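Cyclic nucleotide-binding protein (Ruegeria pomeroyi, PDB 3FX3) is probably a DNA-binding transcription regulator that joins a cyclic nucleotide-binding domain to a Crp-like helix-turn-helix domain. Local coordinates at residues B[64-69]-B[100-105]; B[56-61]-B[84-89]; B[200-205]-B[220-225]. One frame throughout, in Å; residues are numbered along the deposited sequence.

Interaction 1 of 3, residues B[64-69]-B[100-105]; sequences KLFRMT and SAEAVT
One face of the Phe66 ring is covered by CB of Ser100, which stands 3.6 Å above the ring plane, displaced toward the rim. The line from that CB to the ring centroid lies 24° off the normal, the geometry of a CH-pi contact. At the edge, near the plane, Glu102 CB meets Phe66 CE1 at 3.9 Å, and SE of Met68, deposited as selenomethionine, also lies at the edge. The Glu102 carboxylate is turned 74° from the ring, with OE1 near CZ. A chi1 of 63° lodges Phe66 CG between the backbone N and the carbonyl carbon, from where the ring reaches over the neighbouring strand. An alanine here would probably uncover Ser100 CB and open a gap beside Glu102 CB. Ser100 OG bonds elsewhere, to the backbone N of Gln48.

On the same sheet face, Lys64 and Glu102 run side by side, pointing the same way. Lys64 NZ and Glu102 OE2 are 4.0 Å apart, too far for a salt bridge; a water lies within hydrogen-bonding distance of both, at 2.6 Å from NZ and 2.8 Å from OE2. Val104 crosses the lysine stem at about a right angle, its CG2 3.6 Å from Lys64 CB. On the other face, Leu65 CD1 rests 3.8 Å from Ala101 CB.

Four backbone hydrogen bonds fix the register: Lys64 and Glu102 exchange two, as do Phe66 and Ser100, with Leu65 and Ala101 forming the non-hydrogen-bonded pair between them. Strand 74-81 flanks 62-68, and strand 44-46 flanks 100-103. Two inner strands of a four-stranded antiparallel sheet are thus paired, as expected in the beta-roll of the cyclic nucleotide-binding domain, a member of the cupin clan.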
ATOM      1  N   LYS B  64       4.034 -18.313  10.406  1.00 27.06           N
ATOM      2  CA  LYS B  64       4.749 -18.228   9.129  1.00 27.68           C
ATOM      3  C   LYS B  64       3.925 -18.860   8.015  1.00 28.15           C
ATOM      4  O   LYS B  64       3.226 -19.846   8.242  1.00 28.59           O
ATOM      5  CB  LYS B  64       6.125 -18.876   9.212  1.00 27.67           C
ATOM      6  CG  LYS B  64       6.160 -20.406   9.126  1.00 30.22           C
ATOM      7  CD  LYS B  64       7.600 -20.979   9.104  1.00 30.87           C
ATOM      8  CE  LYS B  64       7.601 -22.444   9.554  1.00 31.96           C
ATOM      9  NZ  LYS B  64       8.945 -23.095   9.597  1.00 32.31           N
ATOM     10  N   LEU B  65       4.012 -18.295   6.821  1.00 27.81           N
ATOM     11  CA  LEU B  65       3.427 -18.886   5.636  1.00 28.43           C
ATOM     12  C   LEU B  65       4.593 -19.349   4.764  1.00 28.70           C
ATOM     13  O   LEU B  65       5.550 -18.608   4.594  1.00 28.94           O
ATOM     14  CB  LEU B  65       2.596 -17.857   4.868  1.00 27.77           C
ATOM     15  CG  LEU B  65       1.136 -17.624   5.299  1.00 31.36           C
ATOM     16  CD1 LEU B  65       0.948 -17.703   6.772  1.00 32.79           C
ATOM     17  CD2 LEU B  65       0.568 -16.290   4.744  1.00 30.81           C
ATOM     18  N   PHE B  66       4.486 -20.531   4.173  1.00 29.09           N
ATOM     19  CA  PHE B  66       5.579 -21.083   3.367  1.00 30.28           C
ATOM     20  C   PHE B  66       5.036 -21.998   2.266  1.00 31.77           C
ATOM     21  O   PHE B  66       3.960 -22.577   2.414  1.00 30.37           O
ATOM     22  CB  PHE B  66       6.560 -21.843   4.275  1.00 30.23           C
ATOM     23  CG  PHE B  66       5.961 -23.042   4.968  1.00 29.35           C
ATOM     24  CD1 PHE B  66       5.314 -22.901   6.177  1.00 31.55           C
ATOM     25  CD2 PHE B  66       6.087 -24.317   4.421  1.00 28.38           C
ATOM     26  CE1 PHE B  66       4.749 -23.999   6.828  1.00 31.38           C
ATOM     27  CE2 PHE B  66       5.541 -25.435   5.059  1.00 27.91           C
ATOM     28  CZ  PHE B  66       4.882 -25.280   6.270  1.00 29.80           C
ATOM     29  N   ARG B  67       5.753 -22.092   1.149  1.00 34.40           N
ATOM     30  CA  ARG B  67       5.426 -23.080   0.138  1.00 37.16           C
ATOM     31  C   ARG B  67       6.528 -24.100  -0.011  1.00 37.74           C
ATOM     32  O   ARG B  67       7.682 -23.831   0.301  1.00 38.14           O
ATOM     33  CB  ARG B  67       5.060 -22.464  -1.205  1.00 38.25           C
ATOM     34  CG  ARG B  67       6.110 -21.600  -1.853  1.00 44.68           C
ATOM     35  CD  ARG B  67       5.721 -21.298  -3.338  1.00 52.52           C
ATOM     36  NE  ARG B  67       6.427 -22.166  -4.295  1.00 58.12           N
ATOM     37  CZ  ARG B  67       7.728 -22.069  -4.611  1.00 62.17           C
ATOM     38  NH1 ARG B  67       8.503 -21.125  -4.040  1.00 63.38           N
ATOM     39  NH2 ARG B  67       8.267 -22.933  -5.492  1.00 61.28           N
HETATM   40  N   MSE B  68       6.142 -25.283  -0.468  1.00 38.38           N
HETATM   41  CA  MSE B  68       7.069 -26.356  -0.730  1.00 39.90           C
HETATM   42  C   MSE B  68       7.671 -26.198  -2.123  1.00 39.77           C
HETATM   43  O   MSE B  68       6.940 -26.138  -3.080  1.00 38.93           O
HETATM   44  CB  MSE B  68       6.337 -27.702  -0.641  1.00 40.52           C
HETATM   45  CG  MSE B  68       5.694 -27.933   0.723  1.00 43.77           C
HETATM   46 SE   MSE B  68       7.042 -27.676   2.135  0.80 51.32          SE
HETATM   47  CE  MSE B  68       8.365 -28.871   1.396  1.00 40.02           C
ATOM     48  N   THR B  69       9.000 -26.138  -2.213  1.00 40.41           N
ATOM     49  CA  THR B  69       9.696 -26.149  -3.509  1.00 41.34           C
ATOM     50  C   THR B  69       9.549 -27.565  -4.080  1.00 42.18           C
ATOM     51  O   THR B  69       9.158 -28.490  -3.357  1.00 42.08           O
ATOM     52  CB  THR B  69      11.203 -25.726  -3.380  1.00 41.33           C
ATOM     53  OG1 THR B  69      11.996 -26.770  -2.798  1.00 40.27           O
ATOM     54  CG2 THR B  69      11.345 -24.466  -2.515  1.00 40.22           C
ATOM     55  N   SER B 100       1.194 -23.119   3.031  1.00 27.24           N
ATOM     56  CA  SER B 100       0.848 -23.640   4.346  1.00 26.68           C
ATOM     57  C   SER B 100       1.144 -22.582   5.380  1.00 26.81           C
ATOM     58  O   SER B 100       1.904 -21.663   5.109  1.00 26.40           O
ATOM     59  CB  SER B 100       1.666 -24.896   4.630  1.00 26.98           C
ATOM     60  OG  SER B 100       1.388 -25.873   3.641  1.00 26.14           O
ATOM     61  N   ALA B 101       0.525 -22.712   6.555  1.00 26.82           N
ATOM     62  CA  ALA B 101       0.715 -21.794   7.680  1.00 25.95           C
ATOM     63  C   ALA B 101       0.987 -22.630   8.928  1.00 25.99           C
ATOM     64  O   ALA B 101       0.282 -23.607   9.200  1.00 25.69           O
ATOM     65  CB  ALA B 101      -0.532 -20.970   7.921  1.00 25.37           C
ATOM     66  N   GLU B 102       1.957 -22.199   9.707  1.00 25.87           N
ATOM     67  CA  GLU B 102       2.382 -22.903  10.898  1.00 26.90           C
ATOM     68  C   GLU B 102       2.739 -21.898  11.967  1.00 25.93           C
ATOM     69  O   GLU B 102       3.330 -20.869  11.651  1.00 25.82           O
ATOM     70  CB  GLU B 102       3.612 -23.720  10.558  1.00 26.84           C
ATOM     71  CG  GLU B 102       4.040 -24.674  11.606  1.00 30.59           C
ATOM     72  CD  GLU B 102       5.158 -25.591  11.084  1.00 33.61           C
ATOM     73  OE1 GLU B 102       4.850 -26.435  10.204  1.00 35.66           O
ATOM     74  OE2 GLU B 102       6.320 -25.429  11.534  1.00 31.01           O
ATOM     75  N   ALA B 103       2.393 -22.204  13.207  1.00 25.55           N
ATOM     76  CA  ALA B 103       2.753 -21.379  14.346  1.00 26.97           C
ATOM     77  C   ALA B 103       4.269 -21.460  14.582  1.00 28.05           C
ATOM     78  O   ALA B 103       4.831 -22.540  14.668  1.00 28.08           O
ATOM     79  CB  ALA B 103       2.013 -21.843  15.586  1.00 26.20           C
ATOM     80  N   VAL B 104       4.908 -20.299  14.671  1.00 29.83           N
ATOM     81  CA  VAL B 104       6.359 -20.180  14.923  1.00 30.93           C
ATOM     82  C   VAL B 104       6.607 -20.010  16.419  1.00 30.74           C
ATOM     83  O   VAL B 104       7.604 -20.440  16.910  1.00 32.12           O
ATOM     84  CB  VAL B 104       6.970 -18.969  14.133  1.00 31.73           C
ATOM     85  CG1 VAL B 104       8.364 -18.613  14.635  1.00 32.43           C
ATOM     86  CG2 VAL B 104       7.004 -19.295  12.651  1.00 33.48           C
ATOM     87  N   THR B 105       5.694 -19.360  17.128  1.00 29.81           N
ATOM     88  CA  THR B 105       5.683 -19.360  18.583  1.00 29.06           C
ATOM     89  C   THR B 105       4.328 -19.930  18.968  1.00 29.21           C
ATOM     90  O   THR B 105       3.494 -20.163  18.100  1.00 28.62           O
ATOM     91  CB  THR B 105       5.756 -17.909  19.108  1.00 29.07           C
ATOM     92  OG1 THR B 105       4.602 -17.211  18.615  1.00 27.74           O
ATOM     93  CG2 THR B 105       7.013 -17.213  18.580  1.00 26.28           C
TER
HETATM   94  O   HOH W   1       8.257 -25.621   9.580  1.00 39.06           O

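Interaction 2 of 3, residues B[56-61]-B[84-89]; sequences HVVIDG and ESFGEA
His56 and Phe86 supply the aromatic part of the contact. CB of His56 lies over one face of the Phe86 ring, 3.8 Å from its centroid and 20° off the normal, a CH-pi contact. The two rings are neither stacked nor edge-to-face: their planes differ by 34°, with centroids 5.2 Å apart. A chi1 of 63° sets Phe86 CG between its backbone N and carbonyl carbon, and the ring beyond leans across the strand of His56. Phe80 meets the Phe86 ring at nearly parallel planes. Both histidine nitrogens have partners, NE2 with Tyr97 OH and ND1 with His111 ND1, which would limit rotation of the imidazole.

Apolar contacts are few. Val58 CG2 touches the edge of the Phe86 ring in its plane, 3.9 Å from CE1, and on the other sheet face Val57 CG2 is equally far from Ser85 CB.

Backbone hydrogen bonds pair the strands. His56 and Phe86 exchange two, from His56 N to Phe86 O at 3.0 Å and from Phe86 N to His56 O at 2.8 Å, while Val58 N donates to Glu84 O. Strand 84-86 is thereby joined as an outermost strand to the four-stranded antiparallel sheet of the cyclic nucleotide-binding beta-roll. In relatives, the Gly-Glu that follows such a strand opens the phosphate-binding cassette.

Here Gly87 is the N-cap of helix 88-93. Its phi is positive, and a CB would sit tightly against His56 CD2.

Side-chain polar bonds complete the contact. Ser85 OG donates to Glu88 OE2 and also bonds Leu18 N. Glu88 OE1 bonds His140 NE2 of the second subunit, while Glu84, at the start of the strand, forms a salt bridge through OE2 with Arg187 of the helix-turn-helix domain.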
ATOM      1  N   HIS B  56      -7.948 -15.150   8.531  1.00 25.28           N
ATOM      2  CA  HIS B  56      -7.186 -15.314   9.771  1.00 25.57           C
ATOM      3  C   HIS B  56      -6.618 -14.025  10.290  1.00 25.40           C
ATOM      4  O   HIS B  56      -6.080 -13.237   9.539  1.00 26.03           O
ATOM      5  CB  HIS B  56      -6.063 -16.335   9.550  1.00 24.67           C
ATOM      6  CG  HIS B  56      -6.505 -17.518   8.758  1.00 25.01           C
ATOM      7  ND1 HIS B  56      -7.260 -18.536   9.296  1.00 25.42           N
ATOM      8  CD2 HIS B  56      -6.347 -17.821   7.444  1.00 26.56           C
ATOM      9  CE1 HIS B  56      -7.524 -19.429   8.358  1.00 25.12           C
ATOM     10  NE2 HIS B  56      -6.978 -19.022   7.224  1.00 26.07           N
ATOM     11  N   VAL B  57      -6.723 -13.850  11.598  1.00 25.58           N
ATOM     12  CA  VAL B  57      -6.189 -12.708  12.289  1.00 24.99           C
ATOM     13  C   VAL B  57      -5.386 -13.161  13.523  1.00 25.53           C
ATOM     14  O   VAL B  57      -5.946 -13.794  14.448  1.00 25.59           O
ATOM     15  CB  VAL B  57      -7.319 -11.777  12.760  1.00 25.30           C
ATOM     16  CG1 VAL B  57      -6.714 -10.523  13.371  1.00 23.40           C
ATOM     17  CG2 VAL B  57      -8.280 -11.405  11.593  1.00 24.27           C
ATOM     18  N   VAL B  58      -4.091 -12.860  13.540  1.00 25.44           N
ATOM     19  CA  VAL B  58      -3.236 -13.220  14.673  1.00 25.63           C
ATOM     20  C   VAL B  58      -3.575 -12.304  15.849  1.00 26.69           C
ATOM     21  O   VAL B  58      -3.661 -11.090  15.671  1.00 27.73           O
ATOM     22  CB  VAL B  58      -1.755 -13.116  14.317  1.00 26.14           C
ATOM     23  CG1 VAL B  58      -0.856 -13.598  15.504  1.00 24.18           C
ATOM     24  CG2 VAL B  58      -1.475 -13.909  13.042  1.00 24.93           C
ATOM     25  N   ILE B  59      -3.875 -12.894  17.008  1.00 26.54           N
ATOM     26  CA  ILE B  59      -4.129 -12.154  18.233  1.00 27.29           C
ATOM     27  C   ILE B  59      -2.849 -12.080  19.059  1.00 27.96           C
ATOM     28  O   ILE B  59      -2.576 -11.060  19.702  1.00 27.92           O
ATOM     29  CB  ILE B  59      -5.213 -12.815  19.068  1.00 27.14           C
ATOM     30  CG1 ILE B  59      -6.512 -12.920  18.257  1.00 27.98           C
ATOM     31  CG2 ILE B  59      -5.414 -12.067  20.394  1.00 27.71           C
ATOM     32  CD1 ILE B  59      -6.969 -11.632  17.557  1.00 25.64           C
ATOM     33  N   ASP B  60      -2.056 -13.143  19.020  1.00 28.19           N
ATOM     34  CA  ASP B  60      -0.788 -13.195  19.756  1.00 28.94           C
ATOM     35  C   ASP B  60       0.150 -14.189  19.098  1.00 28.95           C
ATOM     36  O   ASP B  60      -0.315 -15.207  18.572  1.00 30.00           O
ATOM     37  CB  ASP B  60      -1.027 -13.667  21.201  1.00 30.59           C
ATOM     38  CG  ASP B  60       0.189 -13.428  22.107  1.00 31.44           C
ATOM     39  OD1 ASP B  60       0.580 -12.254  22.298  1.00 36.85           O
ATOM     40  OD2 ASP B  60       0.779 -14.406  22.580  1.00 34.16           O
ATOM     41  N   GLY B  61       1.453 -13.932  19.139  1.00 27.64           N
ATOM     42  CA  GLY B  61       2.444 -14.875  18.600  1.00 27.02           C
ATOM     43  C   GLY B  61       2.792 -14.598  17.152  1.00 26.69           C
ATOM     44  O   GLY B  61       2.447 -13.564  16.616  1.00 26.91           O
ATOM     45  N   GLU B  84      -2.547  -8.622  12.931  1.00 28.32           N
ATOM     46  CA  GLU B  84      -2.433  -8.694  11.472  1.00 27.89           C
ATOM     47  C   GLU B  84      -3.304  -9.787  10.908  1.00 27.84           C
ATOM     48  O   GLU B  84      -3.372 -10.900  11.478  1.00 27.69           O
ATOM     49  CB  GLU B  84      -0.976  -8.912  11.044  1.00 28.99           C
ATOM     50  CG  GLU B  84      -0.041  -7.811  11.550  1.00 29.65           C
ATOM     51  CD  GLU B  84       1.413  -8.015  11.113  1.00 34.16           C
ATOM     52  OE1 GLU B  84       1.937  -9.160  11.087  1.00 32.26           O
ATOM     53  OE2 GLU B  84       2.040  -6.994  10.780  1.00 36.97           O
ATOM     54  N   SER B  85      -3.968  -9.481   9.792  1.00 26.77           N
ATOM     55  CA  SER B  85      -4.841 -10.453   9.131  1.00 27.03           C
ATOM     56  C   SER B  85      -4.165 -11.005   7.902  1.00 26.67           C
ATOM     57  O   SER B  85      -3.264 -10.387   7.356  1.00 26.59           O
ATOM     58  CB  SER B  85      -6.187  -9.835   8.710  1.00 26.92           C
ATOM     59  OG  SER B  85      -6.011  -8.735   7.839  1.00 26.78           O
ATOM     60  N   PHE B  86      -4.593 -12.179   7.471  1.00 26.48           N
ATOM     61  CA  PHE B  86      -4.123 -12.715   6.205  1.00 26.01           C
ATOM     62  C   PHE B  86      -5.133 -13.736   5.672  1.00 26.46           C
ATOM     63  O   PHE B  86      -6.009 -14.191   6.413  1.00 26.93           O
ATOM     64  CB  PHE B  86      -2.710 -13.323   6.368  1.00 26.62           C
ATOM     65  CG  PHE B  86      -2.642 -14.504   7.322  1.00 25.97           C
ATOM     66  CD1 PHE B  86      -2.427 -14.312   8.651  1.00 26.12           C
ATOM     67  CD2 PHE B  86      -2.807 -15.797   6.863  1.00 29.51           C
ATOM     68  CE1 PHE B  86      -2.378 -15.373   9.532  1.00 27.93           C
ATOM     69  CE2 PHE B  86      -2.725 -16.877   7.738  1.00 28.15           C
ATOM     70  CZ  PHE B  86      -2.523 -16.652   9.087  1.00 27.32           C
ATOM     71  N   GLY B  87      -4.998 -14.107   4.394  1.00 26.63           N
ATOM     72  CA  GLY B  87      -5.899 -15.032   3.743  1.00 26.02           C
ATOM     73  C   GLY B  87      -7.181 -14.454   3.168  1.00 27.31           C
ATOM     74  O   GLY B  87      -8.072 -15.217   2.756  1.00 26.77           O
ATOM     75  N   GLU B  88      -7.290 -13.118   3.150  1.00 27.33           N
ATOM     76  CA  GLU B  88      -8.503 -12.447   2.671  1.00 27.32           C
ATOM     77  C   GLU B  88      -8.781 -12.813   1.221  1.00 27.39           C
ATOM     78  O   GLU B  88      -9.882 -13.281   0.906  1.00 27.04           O
ATOM     79  CB  GLU B  88      -8.431 -10.908   2.791  1.00 27.50           C
ATOM     80  CG  GLU B  88      -8.140 -10.344   4.172  1.00 27.67           C
ATOM     81  CD  GLU B  88      -6.654 -10.195   4.491  1.00 29.74           C
ATOM     82  OE1 GLU B  88      -5.804 -10.775   3.785  1.00 29.54           O
ATOM     83  OE2 GLU B  88      -6.335  -9.489   5.471  1.00 34.07           O
ATOM     84  N   ALA B  89      -7.793 -12.623   0.349  1.00 26.73           N
ATOM     85  CA  ALA B  89      -8.003 -12.829  -1.084  1.00 27.06           C
ATOM     86  C   ALA B  89      -8.435 -14.262  -1.384  1.00 28.08           C
ATOM     87  O   ALA B  89      -9.397 -14.506  -2.147  1.00 27.01           O
ATOM     88  CB  ALA B  89      -6.730 -12.459  -1.906  1.00 26.16           C
TER

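Interaction 3 of 3, residues B[200-205]-B[220-225]; sequences SRLKAA and ALLRDY
Tyr225 and Leu202 make the CH-pi part of the contact. Leu202 CD2 stands over one face of the phenol ring, 3.5 Å above its plane and offset toward the rim, with CE1 its nearest ring atom at 3.6 Å. The two side chains cross at about a right angle. With CG of Tyr225 anti to the backbone N (chi1 -169°), the ring extends toward segment 200-205, and its OH comes to 3.9 Å from Arg201 CB.

The remaining contacts are apolar or van der Waals. Ala205 CB fits against Tyr225, 3.8 Å from CD2, and faces Leu222 CD1 at 4.0 Å. That same leucine methyl approaches Leu202 CD2. Leu221 CD2 packs on the backbone carbonyl of Ala205, 3.3 Å from its O. No hydrogen bond crosses between the segments.

Helix 192-203 probably corresponds to the recognition helix of a Crp-like winged helix-turn-helix domain. Helix 219-227 follows the wing strands 207-209 and 213-216 and packs back on Leu202 and Ala205, at and beyond the last turn of helix 192-203. Val158 of helix 154-165 touches Leu202, Ala159 touches Leu222, and Val207 touches both; Trp234 touches Leu221 and meets the Tyr225 ring edge-to-face.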
ATOM      1  N   SER B 200      22.519  -4.159  17.124  1.00 37.20           N
ATOM      2  CA  SER B 200      23.675  -3.717  17.891  1.00 38.47           C
ATOM      3  C   SER B 200      23.617  -2.198  18.089  1.00 39.05           C
ATOM      4  O   SER B 200      23.684  -1.703  19.216  1.00 39.38           O
ATOM      5  CB  SER B 200      24.961  -4.108  17.194  1.00 38.12           C
ATOM      6  OG  SER B 200      26.051  -3.764  18.010  1.00 40.85           O
ATOM      7  N   ARG B 201      23.464  -1.468  16.994  1.00 39.28           N
ATOM      8  CA  ARG B 201      23.278  -0.030  17.066  1.00 39.68           C
ATOM      9  C   ARG B 201      22.160   0.386  18.031  1.00 39.15           C
ATOM     10  O   ARG B 201      22.314   1.357  18.766  1.00 38.93           O
ATOM     11  CB  ARG B 201      22.969   0.526  15.683  1.00 40.07           C
ATOM     12  CG  ARG B 201      24.183   0.587  14.787  1.00 42.71           C
ATOM     13  CD  ARG B 201      23.792   0.981  13.364  1.00 46.48           C
ATOM     14  NE  ARG B 201      24.712   1.961  12.791  1.00 49.49           N
ATOM     15  CZ  ARG B 201      25.987   1.719  12.485  1.00 51.84           C
ATOM     16  NH1 ARG B 201      26.732   2.688  11.971  1.00 50.79           N
ATOM     17  NH2 ARG B 201      26.529   0.513  12.692  1.00 53.88           N
ATOM     18  N   LEU B 202      21.050  -0.349  18.036  1.00 38.67           N
ATOM     19  CA  LEU B 202      19.860   0.060  18.795  1.00 38.03           C
ATOM     20  C   LEU B 202      20.022  -0.140  20.299  1.00 37.84           C
ATOM     21  O   LEU B 202      19.203   0.355  21.082  1.00 37.33           O
ATOM     22  CB  LEU B 202      18.587  -0.639  18.282  1.00 37.60           C
ATOM     23  CG  LEU B 202      18.109  -0.262  16.868  1.00 37.00           C
ATOM     24  CD1 LEU B 202      16.870  -1.061  16.468  1.00 33.80           C
ATOM     25  CD2 LEU B 202      17.840   1.233  16.731  1.00 35.56           C
ATOM     26  N   LYS B 203      21.073  -0.850  20.699  1.00 37.99           N
ATOM     27  CA  LYS B 203      21.486  -0.878  22.103  1.00 38.81           C
ATOM     28  C   LYS B 203      21.575   0.566  22.613  1.00 38.69           C
ATOM     29  O   LYS B 203      21.020   0.896  23.661  1.00 39.04           O
ATOM     30  CB  LYS B 203      22.833  -1.597  22.289  1.00 38.65           C
ATOM     31  CG  LYS B 203      22.812  -3.106  21.954  1.00 40.17           C
ATOM     32  CD  LYS B 203      24.174  -3.810  22.263  1.00 42.30           C
ATOM     33  CE  LYS B 203      24.231  -5.250  21.690  1.00 44.27           C
ATOM     34  NZ  LYS B 203      25.509  -6.006  21.996  1.00 45.68           N
ATOM     35  N   ALA B 204      22.233   1.428  21.844  1.00 38.23           N
ATOM     36  CA  ALA B 204      22.367   2.843  22.213  1.00 37.88           C
ATOM     37  C   ALA B 204      21.010   3.584  22.334  1.00 37.71           C
ATOM     38  O   ALA B 204      20.946   4.603  23.008  1.00 37.54           O
ATOM     39  CB  ALA B 204      23.288   3.560  21.226  1.00 37.38           C
ATOM     40  N   ALA B 205      19.946   3.074  21.694  1.00 37.11           N
ATOM     41  CA  ALA B 205      18.585   3.660  21.774  1.00 36.63           C
ATOM     42  C   ALA B 205      17.657   2.963  22.791  1.00 36.65           C
ATOM     43  O   ALA B 205      16.444   3.192  22.793  1.00 36.24           O
ATOM     44  CB  ALA B 205      17.927   3.665  20.383  1.00 36.18           C
ATOM     45  N   ALA B 220       9.801   6.634  23.630  1.00 45.03           N
ATOM     46  CA  ALA B 220      10.080   7.974  23.147  1.00 44.53           C
ATOM     47  C   ALA B 220      11.531   8.052  22.653  1.00 44.20           C
ATOM     48  O   ALA B 220      11.797   8.525  21.546  1.00 44.00           O
ATOM     49  CB  ALA B 220       9.803   9.008  24.256  1.00 44.54           C
ATOM     50  N   LEU B 221      12.461   7.559  23.461  1.00 43.77           N
ATOM     51  CA  LEU B 221      13.861   7.473  23.052  1.00 43.85           C
ATOM     52  C   LEU B 221      14.033   6.711  21.722  1.00 43.80           C
ATOM     53  O   LEU B 221      14.815   7.119  20.861  1.00 43.75           O
ATOM     54  CB  LEU B 221      14.672   6.803  24.149  1.00 43.74           C
ATOM     55  CG  LEU B 221      16.196   6.802  24.010  1.00 44.72           C
ATOM     56  CD1 LEU B 221      16.791   8.162  24.390  1.00 45.04           C
ATOM     57  CD2 LEU B 221      16.787   5.704  24.887  1.00 44.51           C
ATOM     58  N   LEU B 222      13.288   5.621  21.541  1.00 43.82           N
ATOM     59  CA  LEU B 222      13.427   4.827  20.318  1.00 43.65           C
ATOM     60  C   LEU B 222      12.871   5.589  19.125  1.00 43.79           C
ATOM     61  O   LEU B 222      13.509   5.652  18.068  1.00 43.38           O
ATOM     62  CB  LEU B 222      12.769   3.445  20.458  1.00 43.33           C
ATOM     63  CG  LEU B 222      12.970   2.471  19.280  1.00 42.69           C
ATOM     64  CD1 LEU B 222      14.439   2.335  18.893  1.00 40.85           C
ATOM     65  CD2 LEU B 222      12.386   1.097  19.609  1.00 42.05           C
ATOM     66  N   ARG B 223      11.692   6.183  19.299  1.00 44.56           N
ATOM     67  CA  ARG B 223      11.110   7.066  18.271  1.00 45.50           C
ATOM     68  C   ARG B 223      12.031   8.229  17.885  1.00 45.04           C
ATOM     69  O   ARG B 223      12.052   8.652  16.735  1.00 44.25           O
ATOM     70  CB  ARG B 223       9.758   7.623  18.716  1.00 46.08           C
ATOM     71  CG  ARG B 223       9.010   8.344  17.593  1.00 49.14           C
ATOM     72  CD  ARG B 223       7.531   8.565  17.911  1.00 53.49           C
ATOM     73  NE  ARG B 223       6.873   7.355  18.420  1.00 58.16           N
ATOM     74  CZ  ARG B 223       6.465   6.310  17.681  1.00 61.96           C
ATOM     75  NH1 ARG B 223       6.632   6.284  16.350  1.00 62.56           N
ATOM     76  NH2 ARG B 223       5.872   5.266  18.288  1.00 62.61           N
ATOM     77  N   ASP B 224      12.790   8.744  18.844  1.00 45.56           N
ATOM     78  CA  ASP B 224      13.739   9.796  18.531  1.00 46.06           C
ATOM     79  C   ASP B 224      14.800   9.270  17.585  1.00 46.00           C
ATOM     80  O   ASP B 224      15.107   9.912  16.576  1.00 45.67           O
ATOM     81  CB  ASP B 224      14.406  10.366  19.781  1.00 46.53           C
ATOM     82  CG  ASP B 224      15.053  11.701  19.511  1.00 47.62           C
ATOM     83  OD1 ASP B 224      14.316  12.632  19.109  1.00 50.05           O
ATOM     84  OD2 ASP B 224      16.284  11.812  19.664  1.00 49.26           O
ATOM     85  N   TYR B 225      15.349   8.102  17.917  1.00 46.02           N
ATOM     86  CA  TYR B 225      16.306   7.435  17.048  1.00 46.09           C
ATOM     87  C   TYR B 225      15.734   7.296  15.643  1.00 46.33           C
ATOM     88  O   TYR B 225      16.379   7.659  14.666  1.00 45.73           O
ATOM     89  CB  TYR B 225      16.683   6.043  17.589  1.00 46.42           C
ATOM     90  CG  TYR B 225      17.858   5.444  16.853  1.00 45.37           C
ATOM     91  CD1 TYR B 225      17.690   4.748  15.665  1.00 43.60           C
ATOM     92  CD2 TYR B 225      19.139   5.629  17.316  1.00 45.49           C
ATOM     93  CE1 TYR B 225      18.776   4.226  14.971  1.00 43.67           C
ATOM     94  CE2 TYR B 225      20.233   5.104  16.642  1.00 45.96           C
ATOM     95  CZ  TYR B 225      20.048   4.407  15.471  1.00 45.22           C
ATOM     96  OH  TYR B 225      21.153   3.905  14.825  1.00 45.14           O
TER

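Interactions 1 and 2 belong to the cyclic nucleotide-binding domain, are buried, and lie in opposite sheets of one beta-roll; their segments alternate along the chain, and they touch where Leu65 CD1 meets Phe86 CE2. In each, paired backbone hydrogen bonds set the register and a phenylalanine covers a CB on the partner strand. They differ at the polar ends: a water lies within hydrogen-bonding distance of both charged groups of interaction 1, whereas interaction 2 reaches the second subunit and the helix-turn-helix domain. Interaction 3 is apart, its centre about 32 Å from that of interaction 1. Partly buried, it packs helix 219-227 against the last turn of helix 192-203 and the loop after it, through apolar side chains.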